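Side-chain contacts in fatty acid synthase 1, isoform A (Drosophila melanogaster, PDB 6FN6), which probably carries out de novo synthesis of long-chain saturated fatty acids from acetyl-CoA and malonyl-CoA with NADPH, this chain holding its dehydratase, enoylreductase and ketoreductase region: residues 285-290 against 321-326; 292-297 against 302-307; 692-697 against 834-839; 711-716 against 723-728. One frame throughout, in Å; residues are numbered along the deposited sequence.

Contact 1. Residues 285-290 against 321-326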
loop_
_atom_site.group_PDB
_atom_site.type_symbol
_atom_site.label_atom_id
_atom_site.label_comp_id
_atom_site.label_asym_id
_atom_site.label_seq_id
_atom_site.Cartn_x
_atom_site.Cartn_y
_atom_site.Cartn_z
ATOM N N HIS A 285 -5.405 13.674 65.338
ATOM C CA HIS A 285 -5.155 15.111 65.415
ATOM C C HIS A 285 -4.581 15.505 66.778
ATOM O O HIS A 285 -3.663 16.322 66.865
ATOM C CB HIS A 285 -6.439 15.896 65.139
ATOM C CG HIS A 285 -6.803 15.973 63.692
ATOM N ND1 HIS A 285 -5.883 15.769 62.678
ATOM C CD2 HIS A 285 -7.978 16.228 63.075
ATOM C CE1 HIS A 285 -6.480 15.898 61.512
ATOM N NE2 HIS A 285 -7.758 16.177 61.722
ATOM N N ALA A 286 -5.129 14.925 67.840
ATOM C CA ALA A 286 -4.637 15.192 69.184
ATOM C C ALA A 286 -3.149 14.865 69.266
ATOM O O ALA A 286 -2.365 15.637 69.821
ATOM C CB ALA A 286 -5.425 14.389 70.212
ATOM N N LEU A 287 -2.763 13.722 68.709
ATOM C CA LEU A 287 -1.361 13.319 68.679
ATOM C C LEU A 287 -0.540 14.260 67.804
ATOM O O LEU A 287 0.605 14.577 68.123
ATOM C CB LEU A 287 -1.218 11.881 68.169
ATOM C CG LEU A 287 -1.784 10.778 69.065
ATOM C CD1 LEU A 287 -2.003 9.508 68.268
ATOM C CD2 LEU A 287 -0.855 10.517 70.238
ATOM N N ASP A 288 -1.125 14.690 66.693
ATOM C CA ASP A 288 -0.455 15.609 65.784
ATOM C C ASP A 288 -0.173 16.941 66.474
ATOM O O ASP A 288 0.902 17.516 66.319
ATOM C CB ASP A 288 -1.298 15.828 64.530
ATOM C CG ASP A 288 -0.482 16.352 63.366
ATOM O OD1 ASP A 288 0.507 17.078 63.602
ATOM O OD2 ASP A 288 -0.826 16.027 62.211
ATOM N N VAL A 289 -1.147 17.427 67.236
ATOM C CA VAL A 289 -0.987 18.680 67.958
ATOM C C VAL A 289 0.099 18.523 69.016
ATOM O O VAL A 289 0.918 19.419 69.217
ATOM C CB VAL A 289 -2.314 19.132 68.597
ATOM C CG1 VAL A 289 -2.084 20.315 69.530
ATOM C CG2 VAL A 289 -3.328 19.490 67.529
ATOM N N ALA A 290 0.102 17.378 69.689
ATOM C CA ALA A 290 1.037 17.138 70.780
ATOM C C ALA A 290 2.479 17.192 70.293
ATOM O O ALA A 290 3.315 17.880 70.877
ATOM C CB ALA A 290 0.752 15.797 71.430
ATOM N N ASN A 321 4.288 4.310 64.905
ATOM C CA ASN A 321 4.468 4.617 63.489
ATOM C C ASN A 321 3.949 6.012 63.170
ATOM O O ASN A 321 4.615 6.790 62.487
ATOM C CB ASN A 321 3.755 3.582 62.615
ATOM C CG ASN A 321 4.517 2.275 62.517
ATOM O OD1 ASN A 321 5.670 2.182 62.939
ATOM N ND2 ASN A 321 3.878 1.257 61.950
ATOM N N ARG A 322 2.753 6.320 63.659
ATOM C CA ARG A 322 2.139 7.619 63.411
ATOM C C ARG A 322 2.994 8.749 63.976
ATOM O O ARG A 322 3.151 9.790 63.342
ATOM C CB ARG A 322 0.733 7.671 64.011
ATOM C CG ARG A 322 -0.017 8.971 63.740
ATOM C CD ARG A 322 -0.309 9.176 62.260
ATOM N NE ARG A 322 -1.179 8.135 61.718
ATOM C CZ ARG A 322 -1.461 7.993 60.427
ATOM N NH1 ARG A 322 -0.941 8.822 59.532
ATOM N NH2 ARG A 322 -2.264 7.015 60.028
ATOM N N LEU A 323 3.542 8.542 65.169
ATOM C CA LEU A 323 4.377 9.557 65.798
ATOM C C LEU A 323 5.619 9.826 64.957
ATOM O O LEU A 323 5.924 10.973 64.642
ATOM C CB LEU A 323 4.779 9.133 67.210
ATOM C CG LEU A 323 3.641 8.861 68.197
ATOM C CD1 LEU A 323 4.208 8.510 69.562
ATOM C CD2 LEU A 323 2.692 10.050 68.296
ATOM N N LEU A 324 6.332 8.766 64.593
ATOM C CA LEU A 324 7.530 8.913 63.777
ATOM C C LEU A 324 7.179 9.555 62.438
ATOM O O LEU A 324 7.973 10.302 61.867
ATOM C CB LEU A 324 8.202 7.558 63.556
ATOM C CG LEU A 324 9.474 7.568 62.702
ATOM C CD1 LEU A 324 10.534 8.494 63.290
ATOM C CD2 LEU A 324 10.024 6.157 62.544
ATOM N N GLN A 325 5.981 9.262 61.946
ATOM C CA GLN A 325 5.528 9.806 60.674
ATOM C C GLN A 325 5.306 11.315 60.775
ATOM O O GLN A 325 5.606 12.059 59.842
ATOM C CB GLN A 325 4.247 9.104 60.224
ATOM C CG GLN A 325 3.921 9.307 58.757
ATOM C CD GLN A 325 2.686 8.546 58.325
ATOM O OE1 GLN A 325 2.440 7.426 58.776
ATOM N NE2 GLN A 325 1.895 9.153 57.447
ATOM N N ILE A 326 4.782 11.761 61.913
ATOM C CA ILE A 326 4.562 13.184 62.150
ATOM C C ILE A 326 5.908 13.891 62.256
ATOM O O ILE A 326 6.102 14.969 61.693
ATOM C CB ILE A 326 3.716 13.415 63.414
ATOM C CG1 ILE A 326 2.338 12.773 63.267
ATOM C CG2 ILE A 326 3.548 14.902 63.681
ATOM C CD1 ILE A 326 1.627 12.547 64.586
#
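Leu-287 and Leu-323 meet through one methyl group each: CD2 of Leu-287 lies 4.1 Å from CD2 of Leu-323, and the two side chains cross at about a right angle. Ile-326 supplies the rest of the apolar contact, and it packs against main chain more than against another side chain. Its CD1 sits 3.9 Å from CA of Asp-288 and 4.2 Å from the carbonyl O of Leu-287, lying against the helical backbone. CG1 of Ile-326 stands anti to its own carbonyl carbon (chi1 -61°), and this sends CD1 to that backbone while CG2 is directed to the side chain of Asp-288.

The two helices, 279-296 and 320-329, flank strand 303-309 in the chain, and the order of the surrounding sheet matches a class I methyltransferase fold. This part is therefore probably the non-catalytic pseudo-methyltransferase domain, as in other animal fatty acid synthases. Over the two segments the axes approach to 10.1 Å and cross at -46°. Both leucines also reach strand 374-380, Leu-287 at Phe-378 and Leu-323 at Phe-376, which places the helix pair on one face of that sheet.

Asp-288 brings the one polar side chain that touches across the contact. Its OD1 comes within 3.7 Å of CG2 of Ile-326, a van der Waals contact. The carboxylate takes its polar partners from outside the two segments: OD2 forms a salt bridge with Lys-557, and OD1 accepts a hydrogen bond from NE2 of Gln-292, one turn further along the same helix.

Contact 2. Residues 292-297 against 302-307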
loop_
_atom_site.group_PDB
_atom_site.type_symbol
_atom_site.label_atom_id
_atom_site.label_comp_id
_atom_site.label_asym_id
_atom_site.label_seq_id
_atom_site.Cartn_x
_atom_site.Cartn_y
_atom_site.Cartn_z
ATOM N N GLN A 292 3.577 18.522 67.619
ATOM C CA GLN A 292 3.844 19.872 67.142
ATOM C C GLN A 292 4.339 20.773 68.268
ATOM O O GLN A 292 5.298 21.523 68.091
ATOM C CB GLN A 292 2.594 20.475 66.505
ATOM C CG GLN A 292 2.395 20.071 65.061
ATOM C CD GLN A 292 1.158 20.690 64.452
ATOM O OE1 GLN A 292 0.903 21.882 64.619
ATOM N NE2 GLN A 292 0.376 19.880 63.747
ATOM N N VAL A 293 3.677 20.701 69.418
ATOM C CA VAL A 293 4.054 21.511 70.569
ATOM C C VAL A 293 5.458 21.129 71.036
ATOM O O VAL A 293 6.250 21.992 71.414
ATOM C CB VAL A 293 3.028 21.365 71.708
ATOM C CG1 VAL A 293 3.504 22.091 72.971
ATOM C CG2 VAL A 293 1.671 21.893 71.265
ATOM N N ILE A 294 5.757 19.833 71.011
ATOM C CA ILE A 294 7.057 19.337 71.447
ATOM C C ILE A 294 8.147 19.843 70.508
ATOM O O ILE A 294 9.179 20.338 70.956
ATOM C CB ILE A 294 7.065 17.798 71.525
ATOM C CG1 ILE A 294 6.051 17.317 72.560
ATOM C CG2 ILE A 294 8.455 17.280 71.877
ATOM C CD1 ILE A 294 5.751 15.837 72.484
ATOM N N ILE A 295 7.919 19.711 69.206
ATOM C CA ILE A 295 8.877 20.183 68.214
ATOM C C ILE A 295 9.079 21.680 68.407
ATOM O O ILE A 295 10.208 22.173 68.413
ATOM C CB ILE A 295 8.409 19.851 66.771
ATOM C CG1 ILE A 295 8.425 18.338 66.547
ATOM C CG2 ILE A 295 9.292 20.547 65.733
ATOM C CD1 ILE A 295 7.746 17.889 65.268
ATOM N N GLU A 296 7.972 22.394 68.568
ATOM C CA GLU A 296 7.995 23.839 68.753
ATOM C C GLU A 296 8.848 24.238 69.957
ATOM O O GLU A 296 9.437 25.316 69.975
ATOM C CB GLU A 296 6.564 24.364 68.912
ATOM C CG GLU A 296 6.414 25.867 68.745
ATOM C CD GLU A 296 4.960 26.294 68.610
ATOM O OE1 GLU A 296 4.622 26.967 67.610
ATOM O OE2 GLU A 296 4.156 25.972 69.513
ATOM N N ASN A 297 8.913 23.361 70.958
ATOM C CA ASN A 297 9.609 23.666 72.205
ATOM C C ASN A 297 10.818 22.762 72.440
ATOM O O ASN A 297 11.100 22.374 73.573
ATOM C CB ASN A 297 8.643 23.548 73.387
ATOM C CG ASN A 297 7.629 24.673 73.423
ATOM O OD1 ASN A 297 7.936 25.784 73.856
ATOM N ND2 ASN A 297 6.415 24.393 72.959
ATOM N N VAL A 302 17.537 18.871 65.698
ATOM C CA VAL A 302 17.501 18.252 64.379
ATOM C C VAL A 302 16.992 16.816 64.493
ATOM O O VAL A 302 16.431 16.271 63.542
ATOM C CB VAL A 302 18.879 18.303 63.688
ATOM C CG1 VAL A 302 19.932 17.596 64.519
ATOM C CG2 VAL A 302 18.803 17.701 62.292
ATOM N N LYS A 303 17.207 16.201 65.653
ATOM C CA LYS A 303 16.680 14.867 65.923
ATOM C C LYS A 303 15.741 14.890 67.124
ATOM O O LYS A 303 16.025 15.531 68.137
ATOM C CB LYS A 303 17.816 13.870 66.180
ATOM C CG LYS A 303 18.332 13.143 64.946
ATOM C CD LYS A 303 19.398 13.940 64.214
ATOM C CE LYS A 303 19.957 13.162 63.029
ATOM N NZ LYS A 303 21.055 13.893 62.337
ATOM N N LEU A 304 14.618 14.190 66.997
ATOM C CA LEU A 304 13.622 14.116 68.061
ATOM C C LEU A 304 13.465 12.682 68.570
ATOM O O LEU A 304 13.044 11.794 67.829
ATOM C CB LEU A 304 12.278 14.646 67.566
ATOM C CG LEU A 304 11.346 15.186 68.651
ATOM C CD1 LEU A 304 11.874 16.504 69.194
ATOM C CD2 LEU A 304 9.933 15.351 68.114
ATOM N N LYS A 305 13.808 12.465 69.836
ATOM C CA LYS A 305 13.782 11.130 70.432
ATOM C C LYS A 305 12.500 10.895 71.228
ATOM O O LYS A 305 12.076 11.751 72.000
ATOM C CB LYS A 305 15.000 10.932 71.337
ATOM C CG LYS A 305 15.226 9.492 71.776
ATOM C CD LYS A 305 16.468 9.377 72.650
ATOM C CE LYS A 305 16.856 7.927 72.894
ATOM N NZ LYS A 305 17.899 7.808 73.953
ATOM N N GLY A 306 11.886 9.732 71.031
ATOM C CA GLY A 306 10.681 9.374 71.759
ATOM C C GLY A 306 10.482 7.875 71.891
ATOM O O GLY A 306 11.116 7.093 71.184
ATOM N N VAL A 307 9.610 7.471 72.810
ATOM C CA VAL A 307 9.309 6.058 73.013
ATOM C C VAL A 307 7.818 5.864 73.271
ATOM O O VAL A 307 7.118 6.806 73.642
ATOM C CB VAL A 307 10.138 5.470 74.175
ATOM C CG1 VAL A 307 11.626 5.586 73.883
ATOM C CG2 VAL A 307 9.796 6.161 75.488
#
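The junction of helix 279-296 with strand 303-309, the central first strand of a probable pseudo-methyltransferase domain, is closed by Ile-294 and Ile-295 packing on Leu-304. A short loop turns the chain back, so that the last turn of the helix lies over the beginning of the strand; the nearest CA atoms, those of Ile-295 and Leu-304, are 7.7 Å apart.

Leu-304 points at the helix and divides its two methyl groups between the isoleucines. CD2 rests 3.7 Å from CG1 of Ile-295, whose side chain it crosses at about a right angle. CD1 reaches the branch methyl CG2 of Ile-294 more loosely, at 4.4 Å. With CG anti to the backbone N (chi1 -155°), the fork of the leucine is turned so that a methyl reaches each isoleucine. Around this pair, Ile-294 continues onto Phe-376, Phe-403 and Ile-405 of the sheet, and Ile-295 onto Leu-333.

The helix end is fastened by Asn-297, the first residue to leave helical backbone angles. Its ND2 donates to the carbonyl O of Val-293 at 2.9 Å, with an N-H...O angle of 157° and the acceptor near the plane of the amide. The same carbonyl also receives a weak bond from the backbone N of Asn-297, while OD1 accepts from the backbone N of Ile-541; the amide is thus held at both ends.

Between helix and strand the contact itself is purely apolar, so the fit rests on methyl and methylene packing, while the bonds of Asn-297 probably help hold the end of the helix.

Contact 3. Residues 692-697 against 834-839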
loop_
_atom_site.group_PDB
_atom_site.type_symbol
_atom_site.label_atom_id
_atom_site.label_comp_id
_atom_site.label_asym_id
_atom_site.label_seq_id
_atom_site.Cartn_x
_atom_site.Cartn_y
_atom_site.Cartn_z
ATOM N N TYR A 692 -25.071 3.474 13.780
ATOM C CA TYR A 692 -25.892 3.535 12.577
ATOM C C TYR A 692 -25.529 4.722 11.696
ATOM O O TYR A 692 -25.567 4.621 10.470
ATOM C CB TYR A 692 -27.376 3.582 12.939
ATOM C CG TYR A 692 -27.954 2.212 13.199
ATOM C CD1 TYR A 692 -28.271 1.367 12.147
ATOM C CD2 TYR A 692 -28.177 1.761 14.491
ATOM C CE1 TYR A 692 -28.794 0.109 12.373
ATOM C CE2 TYR A 692 -28.701 0.505 14.729
ATOM C CZ TYR A 692 -29.010 -0.316 13.667
ATOM O OH TYR A 692 -29.535 -1.568 13.899
ATOM N N SER A 693 -25.180 5.848 12.308
ATOM C CA SER A 693 -24.660 6.976 11.546
ATOM C C SER A 693 -23.395 6.546 10.814
ATOM O O SER A 693 -23.147 6.959 9.681
ATOM C CB SER A 693 -24.376 8.169 12.456
ATOM O OG SER A 693 -25.572 8.651 13.040
ATOM N N THR A 694 -22.602 5.708 11.472
ATOM C CA THR A 694 -21.381 5.178 10.884
ATOM C C THR A 694 -21.712 4.252 9.718
ATOM O O THR A 694 -21.142 4.373 8.631
ATOM C CB THR A 694 -20.550 4.407 11.926
ATOM O OG1 THR A 694 -20.269 5.260 13.040
ATOM C CG2 THR A 694 -19.239 3.915 11.323
ATOM N N VAL A 695 -22.636 3.327 9.954
ATOM C CA VAL A 695 -22.992 2.322 8.964
ATOM C C VAL A 695 -23.519 2.990 7.702
ATOM O O VAL A 695 -23.171 2.598 6.587
ATOM C CB VAL A 695 -24.021 1.325 9.540
ATOM C CG1 VAL A 695 -24.766 0.596 8.429
ATOM C CG2 VAL A 695 -23.338 0.323 10.445
ATOM N N TYR A 696 -24.349 4.010 7.879
ATOM C CA TYR A 696 -24.984 4.665 6.746
ATOM C C TYR A 696 -24.011 5.564 5.993
ATOM O O TYR A 696 -24.066 5.652 4.767
ATOM C CB TYR A 696 -26.196 5.469 7.212
ATOM C CG TYR A 696 -27.460 4.645 7.286
ATOM C CD1 TYR A 696 -28.131 4.263 6.131
ATOM C CD2 TYR A 696 -27.983 4.245 8.510
ATOM C CE1 TYR A 696 -29.286 3.508 6.190
ATOM C CE2 TYR A 696 -29.139 3.488 8.578
ATOM C CZ TYR A 696 -29.785 3.123 7.414
ATOM O OH TYR A 696 -30.935 2.371 7.475
ATOM N N TYR A 697 -23.108 6.220 6.713
ATOM C CA TYR A 697 -22.139 7.093 6.064
ATOM C C TYR A 697 -21.128 6.268 5.269
ATOM O O TYR A 697 -20.556 6.745 4.288
ATOM C CB TYR A 697 -21.405 7.965 7.084
ATOM C CG TYR A 697 -20.328 8.812 6.443
ATOM C CD1 TYR A 697 -20.661 9.853 5.587
ATOM C CD2 TYR A 697 -18.984 8.553 6.668
ATOM C CE1 TYR A 697 -19.687 10.624 4.988
ATOM C CE2 TYR A 697 -18.001 9.321 6.070
ATOM C CZ TYR A 697 -18.360 10.354 5.229
ATOM O OH TYR A 697 -17.394 11.124 4.625
ATOM N N ILE A 834 -12.705 6.206 6.259
ATOM C CA ILE A 834 -13.980 6.683 6.783
ATOM C C ILE A 834 -13.847 7.115 8.235
ATOM O O ILE A 834 -13.705 6.288 9.135
ATOM C CB ILE A 834 -15.067 5.608 6.623
ATOM C CG1 ILE A 834 -15.326 5.346 5.138
ATOM C CG2 ILE A 834 -16.359 6.026 7.323
ATOM C CD1 ILE A 834 -15.929 4.003 4.858
ATOM N N LEU A 835 -13.884 8.427 8.446
ATOM C CA LEU A 835 -13.843 8.996 9.782
ATOM C C LEU A 835 -15.138 9.742 10.066
ATOM O O LEU A 835 -15.373 10.821 9.522
ATOM C CB LEU A 835 -12.658 9.951 9.930
ATOM C CG LEU A 835 -11.240 9.373 9.954
ATOM C CD1 LEU A 835 -10.826 8.778 8.608
ATOM C CD2 LEU A 835 -10.260 10.448 10.389
ATOM N N LEU A 836 -15.968 9.174 10.933
ATOM C CA LEU A 836 -17.221 9.815 11.307
ATOM C C LEU A 836 -16.970 11.191 11.908
ATOM O O LEU A 836 -17.753 12.116 11.698
ATOM C CB LEU A 836 -17.996 8.946 12.296
ATOM C CG LEU A 836 -19.304 9.540 12.832
ATOM C CD1 LEU A 836 -20.210 10.019 11.706
ATOM C CD2 LEU A 836 -20.028 8.524 13.695
ATOM N N ASP A 837 -15.869 11.324 12.646
ATOM C CA ASP A 837 -15.509 12.596 13.262
ATOM C C ASP A 837 -15.483 13.716 12.226
ATOM O O ASP A 837 -15.957 14.821 12.482
ATOM C CB ASP A 837 -14.147 12.493 13.956
ATOM C CG ASP A 837 -14.170 11.560 15.154
ATOM O OD1 ASP A 837 -15.261 11.342 15.722
ATOM O OD2 ASP A 837 -13.093 11.053 15.534
ATOM N N SER A 838 -14.934 13.422 11.052
ATOM C CA SER A 838 -14.847 14.405 9.979
ATOM C C SER A 838 -16.230 14.903 9.559
ATOM O O SER A 838 -16.371 16.021 9.065
ATOM C CB SER A 838 -14.115 13.810 8.774
ATOM O OG SER A 838 -12.778 13.482 9.110
ATOM N N VAL A 839 -17.251 14.071 9.754
ATOM C CA VAL A 839 -18.615 14.452 9.406
ATOM C C VAL A 839 -19.095 15.542 10.350
ATOM O O VAL A 839 -19.531 16.607 9.913
ATOM C CB VAL A 839 -19.568 13.239 9.443
ATOM C CG1 VAL A 839 -20.993 13.667 9.107
ATOM C CG2 VAL A 839 -19.098 12.156 8.485
#
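Helix 689-702 passes beside the stretch where strand 830-833 leads into helix 836-841, with the CA atoms of Thr-694 and Leu-836 closest at 6.2 Å. Tyr-697 carries most of the contact. Val-839 sets CG2 over the centre of one ring face in a CH-pi contact, 3.7 Å from the centroid of the Tyr-697 ring and only 7° off its normal. Ile-834 comes instead to the ring edge, near its plane, where its CG2 is 3.7 Å from CD2 of Tyr-697. With CG anti to the backbone N (chi1 176°), the tyrosine reaches over to the 834-839 segment and runs past both aliphatic partners in the opposite direction to theirs. A turn earlier, CD2 of Leu-836 touches OG1 of Thr-694, whose hydroxyl is hydrogen-bonded to the carbonyl O of Cys-690.

The phenol OH bonds to NH1 of Arg-702 and to ND2 of Asn-828 of the second subunit. Replacing this tyrosine by an alanine is likely to open a gap between Val-839 and Ile-834 and leave Arg-702 and Asn-828 of the second subunit without this shared oxygen.

Asn-828 of the second subunit also accepts from the backbone N of Leu-835. The arrangement fits the edge of the Rossmann sheet in an enoylreductase of the medium-chain dehydrogenase/reductase type, where subunits pair.

Contact 4. Residues 711-716 against 723-728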
loop_
_atom_site.group_PDB
_atom_site.type_symbol
_atom_site.label_atom_id
_atom_site.label_comp_id
_atom_site.label_asym_id
_atom_site.label_seq_id
_atom_site.Cartn_x
_atom_site.Cartn_y
_atom_site.Cartn_z
ATOM N N ILE A 711 -21.354 -8.218 0.486
ATOM C CA ILE A 711 -20.561 -7.392 1.394
ATOM C C ILE A 711 -19.962 -8.226 2.522
ATOM O O ILE A 711 -20.628 -9.085 3.102
ATOM C CB ILE A 711 -21.401 -6.237 1.971
ATOM C CG1 ILE A 711 -20.507 -5.294 2.781
ATOM C CG2 ILE A 711 -22.519 -6.777 2.858
ATOM C CD1 ILE A 711 -21.130 -3.937 3.054
ATOM N N LEU A 712 -18.704 -7.941 2.838
ATOM C CA LEU A 712 -18.014 -8.593 3.944
ATOM C C LEU A 712 -17.978 -7.661 5.144
ATOM O O LEU A 712 -17.259 -6.662 5.138
ATOM C CB LEU A 712 -16.591 -8.988 3.538
ATOM C CG LEU A 712 -15.706 -9.566 4.650
ATOM C CD1 LEU A 712 -16.311 -10.838 5.222
ATOM C CD2 LEU A 712 -14.297 -9.824 4.139
ATOM N N ILE A 713 -18.770 -7.989 6.161
ATOM C CA ILE A 713 -18.819 -7.205 7.391
ATOM C C ILE A 713 -17.998 -7.894 8.471
ATOM O O ILE A 713 -18.430 -8.896 9.044
ATOM C CB ILE A 713 -20.266 -7.000 7.892
ATOM C CG1 ILE A 713 -21.208 -6.620 6.746
ATOM C CG2 ILE A 713 -20.298 -5.961 9.001
ATOM C CD1 ILE A 713 -20.951 -5.264 6.153
ATOM N N HIS A 714 -16.815 -7.361 8.751
ATOM C CA HIS A 714 -15.985 -7.897 9.821
ATOM C C HIS A 714 -16.564 -7.512 11.180
ATOM O O HIS A 714 -17.335 -6.557 11.287
ATOM C CB HIS A 714 -14.548 -7.390 9.697
ATOM C CG HIS A 714 -13.714 -8.162 8.722
ATOM N ND1 HIS A 714 -13.800 -9.532 8.592
ATOM C CD2 HIS A 714 -12.777 -7.758 7.834
ATOM C CE1 HIS A 714 -12.952 -9.937 7.666
ATOM N NE2 HIS A 714 -12.318 -8.880 7.189
ATOM N N ALA A 715 -16.206 -8.277 12.207
ATOM C CA ALA A 715 -16.687 -8.036 13.564
ATOM C C ALA A 715 -18.209 -7.993 13.590
ATOM O O ALA A 715 -18.805 -7.021 14.054
ATOM C CB ALA A 715 -16.109 -6.737 14.111
ATOM N N GLY A 716 -18.828 -9.059 13.098
ATOM C CA GLY A 716 -20.271 -9.113 12.967
ATOM C C GLY A 716 -21.037 -8.799 14.236
ATOM O O GLY A 716 -21.943 -7.966 14.230
ATOM N N ALA A 723 -25.097 -3.345 13.461
ATOM C CA ALA A 723 -25.810 -2.287 12.760
ATOM C C ALA A 723 -25.613 -2.442 11.259
ATOM O O ALA A 723 -26.538 -2.225 10.479
ATOM C CB ALA A 723 -25.336 -0.922 13.226
ATOM N N ALA A 724 -24.402 -2.821 10.861
ATOM C CA ALA A 724 -24.081 -3.004 9.451
ATOM C C ALA A 724 -24.857 -4.172 8.845
ATOM O O ALA A 724 -25.430 -4.050 7.763
ATOM C CB ALA A 724 -22.589 -3.221 9.278
ATOM N N ILE A 725 -24.871 -5.301 9.551
ATOM C CA ILE A 725 -25.552 -6.501 9.072
ATOM C C ILE A 725 -27.042 -6.225 8.890
ATOM O O ILE A 725 -27.643 -6.638 7.902
ATOM C CB ILE A 725 -25.323 -7.688 10.031
ATOM C CG1 ILE A 725 -23.836 -8.045 10.092
ATOM C CG2 ILE A 725 -26.137 -8.905 9.590
ATOM C CD1 ILE A 725 -23.470 -8.982 11.233
ATOM N N SER A 726 -27.634 -5.530 9.853
ATOM C CA SER A 726 -29.060 -5.230 9.820
ATOM C C SER A 726 -29.425 -4.391 8.600
ATOM O O SER A 726 -30.353 -4.719 7.867
ATOM C CB SER A 726 -29.479 -4.502 11.102
ATOM O OG SER A 726 -30.873 -4.245 11.115
ATOM N N VAL A 727 -28.691 -3.304 8.386
ATOM C CA VAL A 727 -28.974 -2.407 7.271
ATOM C C VAL A 727 -28.702 -3.115 5.949
ATOM O O VAL A 727 -29.511 -3.046 5.024
ATOM C CB VAL A 727 -28.154 -1.103 7.379
ATOM C CG1 VAL A 727 -28.444 -0.183 6.200
ATOM C CG2 VAL A 727 -28.462 -0.388 8.681
ATOM N N ALA A 728 -27.562 -3.792 5.860
ATOM C CA ALA A 728 -27.183 -4.494 4.639
ATOM C C ALA A 728 -28.252 -5.508 4.237
ATOM O O ALA A 728 -28.751 -5.482 3.110
ATOM C CB ALA A 728 -25.842 -5.187 4.821
#
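Ile-713 faces helix 719-731 with its branch methyl foremost: CG2 lies 3.6 Å from CB of Ala-724 and 4.2 Å from CG1 of Ile-725, so it sits between two successive helix residues. The other arm bends back at chi2 (-68°), and its CD1 reaches CB of Ala-724 as well, at 4.1 Å. The alanine methyl is thus met by both branches of one isoleucine.

Two residues earlier on the strand, Ile-711 repeats the approach one helical turn further along. Its CG2 stands 4.2 Å from CB of Ala-728, a lighter touch that again sets a branch methyl against an alanine. Strand and helix segments run nearly antiparallel, at 156° with axes 9.4 Å apart, and this brings 711 opposite 728 and 713 opposite 724 and 725.

Ile-725 takes a different course. Its chain is extended (chi2 167°) and directs CD1 past the end of the strand to the backbone of Gly-716, 3.6 Å from CA and 3.5 Å from the carbonyl O of that glycine. The strand, turn and helix form the first part of a Rossmann beta-alpha-beta unit, and Gly-716 opens a GxGxxG-like turn with Gly-718 and Gly-721, consistent with an NADPH-binding loop of the enoylreductase.

On the sheet side Leu-783 and Leu-785 of strand 781-786 join the isoleucines, while Val-735 of strand 734-739 meets both Ile-711 and Ala-728. The chemistry is mainly aliphatic packing, with one methyl resting on the glycine backbone: the small side chains of Ala-724 and Ala-728 probably let the helix backbone come near the sheet, and dispersion and burial of apolar surface hold the two together.

In the fold
The contacts fall into two pairs on opposite sides of the chain's centre. Contacts 1 and 2, with centres 11 Å apart, share helix 279-296, and contact 2 is nested in the chain loop that contact 1 closes. The centres of contacts 3 and 4 lie 14 Å apart in the enoylreductase, where contact 4 is likewise nested inside the loop of contact 3. They touch directly: helix 689-702 is packed against helix 719-731, with CG2 of Val-695 3.6 Å from CB of Ala-723. Between the pairs the centres are about 60 to 73 Å apart. All four lie away from His-24 and Asp-175, the predicted catalytic residues of the dehydratase; contact 4 alone includes part of a probable nucleotide-binding turn.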